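Local coordinates for tail spike protein (Acinetobacter phage vB_AbaP_AS12, PDB 6EU4) that probably recognises and degrades the capsular polysaccharide of its host Acinetobacter baumannii, as a trimeric phage tailspike built around a long parallel beta-helix, at residues Q335-A340 / S348-Q353; N370-V375 / F388-N393; L406-G411 / T436-L441. One frame throughout, in Å; residues are numbered along the deposited sequence. Where two conformers were deposited one is given.

Contact 1. Residues Q335-A340 / S348-Q353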
# COMPACT_ATOMS: atom_id res chain seq x y z
N GLN A 335 -16.77 20.76 -5.59
CA GLN A 335 -15.89 21.61 -6.39
C GLN A 335 -14.53 20.96 -6.60
O GLN A 335 -13.94 21.08 -7.68
CB GLN A 335 -15.72 22.97 -5.73
CG GLN A 335 -14.95 23.96 -6.59
CD GLN A 335 -14.77 25.29 -5.88
OE1 GLN A 335 -15.73 25.85 -5.36
NE2 GLN A 335 -13.54 25.77 -5.82
N ASN A 336 -14.00 20.28 -5.59
CA ASN A 336 -12.77 19.52 -5.72
C ASN A 336 -13.01 18.08 -5.31
O ASN A 336 -13.81 17.81 -4.41
CB ASN A 336 -11.62 20.03 -4.82
CG ASN A 336 -11.31 21.53 -4.96
OD1 ASN A 336 -11.09 22.19 -3.95
ND2 ASN A 336 -11.24 22.05 -6.18
N PHE A 337 -12.28 17.16 -5.94
CA PHE A 337 -12.18 15.80 -5.43
C PHE A 337 -11.22 15.79 -4.24
O PHE A 337 -11.59 15.37 -3.15
CB PHE A 337 -11.73 14.86 -6.54
CG PHE A 337 -11.48 13.43 -6.12
CD1 PHE A 337 -12.50 12.49 -6.18
CD2 PHE A 337 -10.21 13.03 -5.75
CE1 PHE A 337 -12.26 11.18 -5.84
CE2 PHE A 337 -9.95 11.73 -5.39
CZ PHE A 337 -10.98 10.78 -5.44
N LEU A 338 -10.02 16.31 -4.44
CA LEU A 338 -9.01 16.44 -3.41
C LEU A 338 -8.53 17.88 -3.41
O LEU A 338 -8.10 18.39 -4.45
CB LEU A 338 -7.83 15.50 -3.65
CG LEU A 338 -6.60 15.76 -2.76
CD1 LEU A 338 -6.92 15.54 -1.29
CD2 LEU A 338 -5.46 14.85 -3.22
N TYR A 339 -8.65 18.52 -2.26
CA TYR A 339 -7.93 19.75 -1.97
C TYR A 339 -6.73 19.38 -1.09
O TYR A 339 -6.91 18.88 0.02
CB TYR A 339 -8.82 20.76 -1.25
CG TYR A 339 -8.07 22.01 -0.88
CD1 TYR A 339 -7.94 23.04 -1.78
CD2 TYR A 339 -7.48 22.14 0.38
CE1 TYR A 339 -7.23 24.21 -1.45
CE2 TYR A 339 -6.78 23.29 0.72
CZ TYR A 339 -6.65 24.31 -0.20
OH TYR A 339 -5.95 25.46 0.11
N ALA A 340 -5.52 19.62 -1.59
CA ALA A 340 -4.28 19.28 -0.89
C ALA A 340 -3.46 20.54 -0.75
O ALA A 340 -3.10 21.17 -1.75
CB ALA A 340 -3.48 18.21 -1.62
N SER A 348 -3.66 5.17 -4.50
CA SER A 348 -3.27 3.98 -5.24
C SER A 348 -4.49 3.12 -5.54
O SER A 348 -5.21 2.71 -4.62
CB SER A 348 -2.21 3.16 -4.48
OG SER A 348 -2.77 2.45 -3.39
N ASN A 349 -4.72 2.86 -6.82
CA ASN A 349 -5.81 1.98 -7.27
C ASN A 349 -7.17 2.43 -6.73
O ASN A 349 -7.98 1.62 -6.30
CB ASN A 349 -5.49 0.54 -6.85
CG ASN A 349 -6.19 -0.50 -7.67
OD1 ASN A 349 -6.97 -0.19 -8.56
ND2 ASN A 349 -5.90 -1.78 -7.38
N PHE A 350 -7.42 3.73 -6.81
CA PHE A 350 -8.74 4.27 -6.49
C PHE A 350 -9.78 3.78 -7.50
O PHE A 350 -9.47 3.39 -8.63
CB PHE A 350 -8.71 5.81 -6.49
CG PHE A 350 -9.77 6.44 -5.65
CD1 PHE A 350 -9.58 6.60 -4.29
CD2 PHE A 350 -10.98 6.87 -6.21
CE1 PHE A 350 -10.55 7.15 -3.48
CE2 PHE A 350 -11.96 7.44 -5.40
CZ PHE A 350 -11.76 7.58 -4.04
N ASN A 351 -11.04 3.77 -7.06
CA ASN A 351 -12.13 3.47 -7.97
C ASN A 351 -13.24 4.46 -7.61
O ASN A 351 -13.96 4.28 -6.62
CB ASN A 351 -12.55 2.00 -7.86
CG ASN A 351 -13.61 1.60 -8.87
OD1 ASN A 351 -14.37 2.43 -9.38
ND2 ASN A 351 -13.71 0.29 -9.12
N GLY A 352 -13.31 5.55 -8.37
CA GLY A 352 -14.25 6.63 -8.10
C GLY A 352 -15.30 6.70 -9.20
O GLY A 352 -14.98 6.68 -10.39
N GLN A 353 -16.57 6.77 -8.78
CA GLN A 353 -17.69 6.63 -9.69
C GLN A 353 -18.67 7.77 -9.51
O GLN A 353 -18.89 8.24 -8.39
CB GLN A 353 -18.40 5.29 -9.46
CG GLN A 353 -17.42 4.13 -9.54
CD GLN A 353 -18.07 2.77 -9.35
OE1 GLN A 353 -19.30 2.68 -9.25
NE2 GLN A 353 -17.26 1.71 -9.31
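F337 and F350 both carry CG on the side away from the backbone N (chi1 175° and -155°), and this swings two phenylalanine rings from opposite directions into the interior of the beta-helix. The chain turns a corner at F337, and F350 sits in the short link between strands 344-348 and 351-355. The backbones stay far apart, the CA of F337 lying 9.8 Å from the CA of G352, the closest pair. The rings therefore span the gap alone. They form an edge-to-face (T-shaped) pair, with planes at 87° and centroids 5.2 Å apart. The far end of the F337 ring is the probe: CZ comes 3.5 Å from F350 CE2 and 3.6 Å from F350 CZ, standing over the rim of the F350 face rather than its centre. CE1 of F337 follows on the same edge, 3.8 Å from F350 CE2. The aromatic core extends beyond the pair: F337 also meets F315 edge-to-face, and F350 lies nearly parallel to F388. The side chains flanking F350 are polar. Q353 NE2 reaches N351 OD1 at 3.0 Å from above the carbonyl plane, while N351 ND2 and Q353 NE2 bond to N321 and Q292 of a second subunit. With no hydrogen bond across it and both rings buried, the contact between 335-340 and 348-353 is apolar: the slightly positive C-H edge of F337 against the electron-rich face of F350 supplies its directionality.

Contact 2. Residues N370-V375 / F388-N393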
# COMPACT_ATOMS: atom_id res chain seq x y z
N ASN A 370 -11.79 25.46 -9.91
CA ASN A 370 -12.59 24.35 -10.41
C ASN A 370 -11.69 23.26 -10.99
O ASN A 370 -11.61 23.04 -12.19
CB ASN A 370 -13.63 24.82 -11.42
CG ASN A 370 -13.05 25.30 -12.77
OD1 ASN A 370 -12.05 26.03 -12.85
ND2 ASN A 370 -13.73 24.90 -13.85
N SER A 371 -11.04 22.54 -10.07
CA SER A 371 -10.16 21.44 -10.41
C SER A 371 -10.48 20.21 -9.57
O SER A 371 -10.82 20.32 -8.39
CB SER A 371 -8.69 21.83 -10.21
OG SER A 371 -8.40 22.24 -8.88
N MSE A 372 -10.34 19.04 -10.16
CA MSE A 372 -10.57 17.83 -9.38
C MSE A 372 -9.48 17.64 -8.33
O MSE A 372 -9.78 17.31 -7.18
CB MSE A 372 -10.68 16.60 -10.27
CG MSE A 372 -11.99 16.54 -11.05
SE MSE A 372 -13.59 16.35 -9.89
CE MSE A 372 -14.05 18.24 -9.65
N PHE A 373 -8.22 17.88 -8.73
CA PHE A 373 -7.08 17.84 -7.82
C PHE A 373 -6.54 19.25 -7.73
O PHE A 373 -5.96 19.75 -8.69
CB PHE A 373 -6.01 16.85 -8.31
CG PHE A 373 -6.51 15.45 -8.35
CD1 PHE A 373 -6.48 14.65 -7.20
CD2 PHE A 373 -7.08 14.93 -9.50
CE1 PHE A 373 -6.99 13.37 -7.23
CE2 PHE A 373 -7.58 13.63 -9.52
CZ PHE A 373 -7.54 12.85 -8.38
N CYS A 374 -6.79 19.91 -6.60
CA CYS A 374 -6.29 21.25 -6.33
C CYS A 374 -5.07 21.06 -5.44
O CYS A 374 -5.20 20.77 -4.25
CB CYS A 374 -7.37 22.10 -5.68
SG CYS A 374 -6.87 23.80 -5.38
N VAL A 375 -3.88 21.22 -6.02
CA VAL A 375 -2.62 20.74 -5.43
C VAL A 375 -1.75 21.96 -5.19
O VAL A 375 -1.10 22.46 -6.12
CB VAL A 375 -1.93 19.73 -6.36
CG1 VAL A 375 -0.71 19.12 -5.69
CG2 VAL A 375 -2.89 18.62 -6.76
N PHE A 388 -10.99 6.98 -12.38
CA PHE A 388 -11.67 8.17 -11.86
C PHE A 388 -12.81 8.58 -12.78
O PHE A 388 -12.58 9.08 -13.89
CB PHE A 388 -10.68 9.31 -11.68
CG PHE A 388 -9.64 9.03 -10.64
CD1 PHE A 388 -8.46 8.39 -10.97
CD2 PHE A 388 -9.87 9.37 -9.31
CE1 PHE A 388 -7.50 8.13 -10.01
CE2 PHE A 388 -8.94 9.09 -8.34
CZ PHE A 388 -7.75 8.46 -8.68
N GLY A 389 -14.03 8.40 -12.28
CA GLY A 389 -15.24 8.59 -13.05
C GLY A 389 -15.68 10.04 -13.11
O GLY A 389 -16.84 10.35 -12.85
N PHE A 390 -14.76 10.95 -13.48
CA PHE A 390 -15.12 12.34 -13.70
C PHE A 390 -15.99 12.41 -14.95
O PHE A 390 -15.56 12.01 -16.04
CB PHE A 390 -13.86 13.19 -13.88
CG PHE A 390 -12.89 13.11 -12.71
CD1 PHE A 390 -13.34 13.19 -11.40
CD2 PHE A 390 -11.55 12.95 -12.95
CE1 PHE A 390 -12.45 13.10 -10.34
CE2 PHE A 390 -10.65 12.87 -11.91
CZ PHE A 390 -11.08 12.93 -10.61
N ALA A 391 -17.23 12.88 -14.81
CA ALA A 391 -18.22 12.68 -15.87
C ALA A 391 -17.95 13.53 -17.10
O ALA A 391 -18.34 13.13 -18.20
CB ALA A 391 -19.63 12.97 -15.34
N TYR A 392 -17.34 14.71 -16.93
CA TYR A 392 -17.41 15.74 -17.96
C TYR A 392 -16.04 16.25 -18.43
O TYR A 392 -15.16 16.58 -17.62
CB TYR A 392 -18.21 16.95 -17.47
CG TYR A 392 -19.58 16.59 -16.94
CD1 TYR A 392 -20.46 15.79 -17.67
CD2 TYR A 392 -19.97 17.00 -15.68
CE1 TYR A 392 -21.68 15.46 -17.16
CE2 TYR A 392 -21.18 16.66 -15.17
CZ TYR A 392 -22.03 15.88 -15.90
OH TYR A 392 -23.25 15.57 -15.37
N ASN A 393 -15.93 16.40 -19.74
CA ASN A 393 -14.93 17.27 -20.35
C ASN A 393 -15.68 18.25 -21.24
O ASN A 393 -16.92 18.30 -21.23
CB ASN A 393 -13.84 16.47 -21.07
CG ASN A 393 -14.32 15.75 -22.31
OD1 ASN A 393 -15.38 16.08 -22.88
ND2 ASN A 393 -13.53 14.78 -22.77
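F373, whose ring meets both F388 and F390, gives its backbone N to L406 O at 2.8 Å, probably a hydrogen bond to the neighbouring coil; M372, just before it, lays its CB against the same oxygen. With the backbone tied there, both side chains reach inward. In M372, a selenomethionine, CG stands beside the backbone N (chi1 -73°), which sets it over the F390 ring; the bend at chi2 (-65°) brings SE over the ring's side, and the chain then turns CE away. CG lies above the centre of the face, 3.6 Å from the centroid, a CH-pi contact. SE is displaced obliquely toward one side, 3.5 Å from F390 CE1, and makes the Met-aromatic contact. The opposite face of F390 is covered near its rim by F388 CB, so this ring is clamped between the methionine and its own strand. F373 comes in crosswise to it: CE2 of F373 lies 3.7 Å from F390 CZ, close to the plane of the F390 ring at its edge. One atom further along, F373 CZ lies 4.0 Å from F388 CE2, and the edge of F373 is directed at the face of F388 in a T-shaped pair, centroids 5.8 Å apart and planes at 84°. G389, centre of an inverse gamma turn closed by a weak F390 N to F388 O bond, separates the two phenylalanines without turning either from 370-375. The first and third strands of one coil, 371-376 and 387-390, thus meet across its interior. Such inward aromatic and aliphatic side chains, layered from coil to coil, are typical of the filled core of a parallel beta-helix.

Contact 3. Residues L406-G411 / T436-L441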
# COMPACT_ATOMS: atom_id res chain seq x y z
N LEU A 406 -8.79 18.80 -14.64
CA LEU A 406 -8.34 17.65 -13.86
C LEU A 406 -7.55 18.12 -12.65
O LEU A 406 -7.80 17.69 -11.52
CB LEU A 406 -7.47 16.69 -14.69
CG LEU A 406 -6.85 15.53 -13.88
CD1 LEU A 406 -8.00 14.65 -13.32
CD2 LEU A 406 -5.89 14.67 -14.70
N ALA A 407 -6.62 19.05 -12.86
CA ALA A 407 -5.73 19.44 -11.78
C ALA A 407 -5.22 20.86 -11.97
O ALA A 407 -5.03 21.32 -13.10
CB ALA A 407 -4.54 18.50 -11.66
N TYR A 408 -5.01 21.52 -10.84
CA TYR A 408 -4.31 22.78 -10.73
C TYR A 408 -3.18 22.57 -9.74
O TYR A 408 -3.41 22.08 -8.63
CB TYR A 408 -5.21 23.90 -10.23
CG TYR A 408 -4.49 25.21 -10.08
CD1 TYR A 408 -3.95 25.86 -11.17
CD2 TYR A 408 -4.35 25.81 -8.84
CE1 TYR A 408 -3.30 27.05 -11.06
CE2 TYR A 408 -3.70 27.02 -8.71
CZ TYR A 408 -3.19 27.63 -9.83
OH TYR A 408 -2.51 28.83 -9.73
N VAL A 409 -1.96 22.91 -10.16
CA VAL A 409 -0.76 22.59 -9.42
C VAL A 409 0.05 23.87 -9.27
O VAL A 409 0.46 24.47 -10.27
CB VAL A 409 0.08 21.50 -10.11
CG1 VAL A 409 1.13 20.95 -9.16
CG2 VAL A 409 -0.81 20.37 -10.64
N GLU A 410 0.31 24.29 -8.03
CA GLU A 410 0.97 25.57 -7.80
C GLU A 410 1.83 25.55 -6.54
O GLU A 410 1.81 24.61 -5.74
CB GLU A 410 -0.07 26.70 -7.71
CG GLU A 410 -0.84 26.76 -6.40
CD GLU A 410 -0.15 27.60 -5.33
OE1 GLU A 410 0.12 27.06 -4.23
OE2 GLU A 410 0.14 28.79 -5.57
N GLY A 411 2.60 26.63 -6.38
CA GLY A 411 3.30 26.92 -5.14
C GLY A 411 4.28 25.85 -4.69
O GLY A 411 4.31 25.47 -3.51
N THR A 436 -6.82 30.82 -12.79
CA THR A 436 -7.37 30.04 -11.68
C THR A 436 -8.81 29.61 -11.96
O THR A 436 -9.54 29.25 -11.04
CB THR A 436 -7.31 30.78 -10.34
OG1 THR A 436 -8.02 32.03 -10.42
CG2 THR A 436 -5.85 31.03 -9.92
N ALA A 437 -9.22 29.65 -13.23
CA ALA A 437 -10.53 29.19 -13.66
C ALA A 437 -10.36 28.52 -15.01
O ALA A 437 -9.76 29.11 -15.92
CB ALA A 437 -11.53 30.35 -13.75
N PHE A 438 -10.89 27.31 -15.14
CA PHE A 438 -10.60 26.44 -16.26
C PHE A 438 -11.87 26.02 -16.98
O PHE A 438 -12.97 26.04 -16.42
CB PHE A 438 -9.80 25.24 -15.75
CG PHE A 438 -8.67 25.66 -14.85
CD1 PHE A 438 -7.55 26.26 -15.40
CD2 PHE A 438 -8.76 25.55 -13.48
CE1 PHE A 438 -6.53 26.74 -14.58
CE2 PHE A 438 -7.72 26.00 -12.66
CZ PHE A 438 -6.63 26.59 -13.21
N THR A 439 -11.69 25.65 -18.26
CA THR A 439 -12.82 25.26 -19.10
C THR A 439 -12.58 23.96 -19.85
O THR A 439 -13.38 23.60 -20.73
CB THR A 439 -13.15 26.38 -20.09
OG1 THR A 439 -12.02 26.61 -20.93
CG2 THR A 439 -13.48 27.68 -19.36
N LYS A 440 -11.49 23.26 -19.56
CA LYS A 440 -11.23 21.95 -20.12
C LYS A 440 -10.70 21.02 -19.04
O LYS A 440 -10.11 21.46 -18.05
CB LYS A 440 -10.22 22.02 -21.28
CG LYS A 440 -10.72 22.84 -22.47
CD LYS A 440 -9.70 22.79 -23.59
CE LYS A 440 -10.27 23.37 -24.89
NZ LYS A 440 -10.73 24.74 -24.70
N LEU A 441 -10.89 19.71 -19.25
CA LEU A 441 -10.44 18.70 -18.30
C LEU A 441 -8.94 18.48 -18.54
O LEU A 441 -8.50 17.50 -19.13
CB LEU A 441 -11.25 17.42 -18.47
CG LEU A 441 -10.98 16.31 -17.45
CD1 LEU A 441 -11.46 16.75 -16.05
CD2 LEU A 441 -11.68 15.01 -17.89
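A loop folded over the outer face of a beta-helix coil brings F438 and T436 onto Y408, while L441, near the loop's end, reaches the corner at L406. From T436 to L441 the loop runs nearly against the direction of L406 to Y408, the two 159° apart. Y408 holds CG opposite its backbone N (chi1 178°), which lifts the ring off strand 405-409 toward the loop. Its CD1 meets F438 CZ at 3.4 Å, the two side chains crossing at about a right angle. The ring planes are inclined by 36°, with centroids 5.6 Å apart, so the rings meet obliquely. F438 CE2 slides over toward CB of Y408, at 4.1 Å. At the other end of the tyrosine, OH touches T436 CG2 at 4.0 Å, a van der Waals contact; the polar branch of T436 turns to S364 instead. In the parallel beta-helix, alternate residues of a strand face in and out: A407 packs on F415 inside, and Y408 between its neighbours A407 and V409 faces out under the loop. F438 is also stacked on Y444 of the following coil, so it bridges two successive strands from outside. N370 OD1 of the preceding coil takes the F438 backbone N, and E428 OE2 takes that of L441, pinning the loop at two places. L441 CD1 then rests 3.6 Å from L406 N and 4.2 Å from L406 CB, filling the corner where the chain enters strand 405-409.

Contacts 1 and 2 are corresponding interior contacts of successive coils: each brings a ring at the start of the coil's first strand against a ring at or just before its third, and their parallel strands are neighbours, with G352 O probably bonded to G389 N. Contact 2 adds selenium and CH-pi packing to the ring edges of contact 1. Contact 3, also mostly buried, uses the next coil differently, with a loop laid on its outer face and partly exposed T436 at its margin. Contacts 2 and 3 are joined by backbone pairing of strands 371-376 and 405-409, and F390 also packs on L406. Among the three, contact 1 alone borders another subunit.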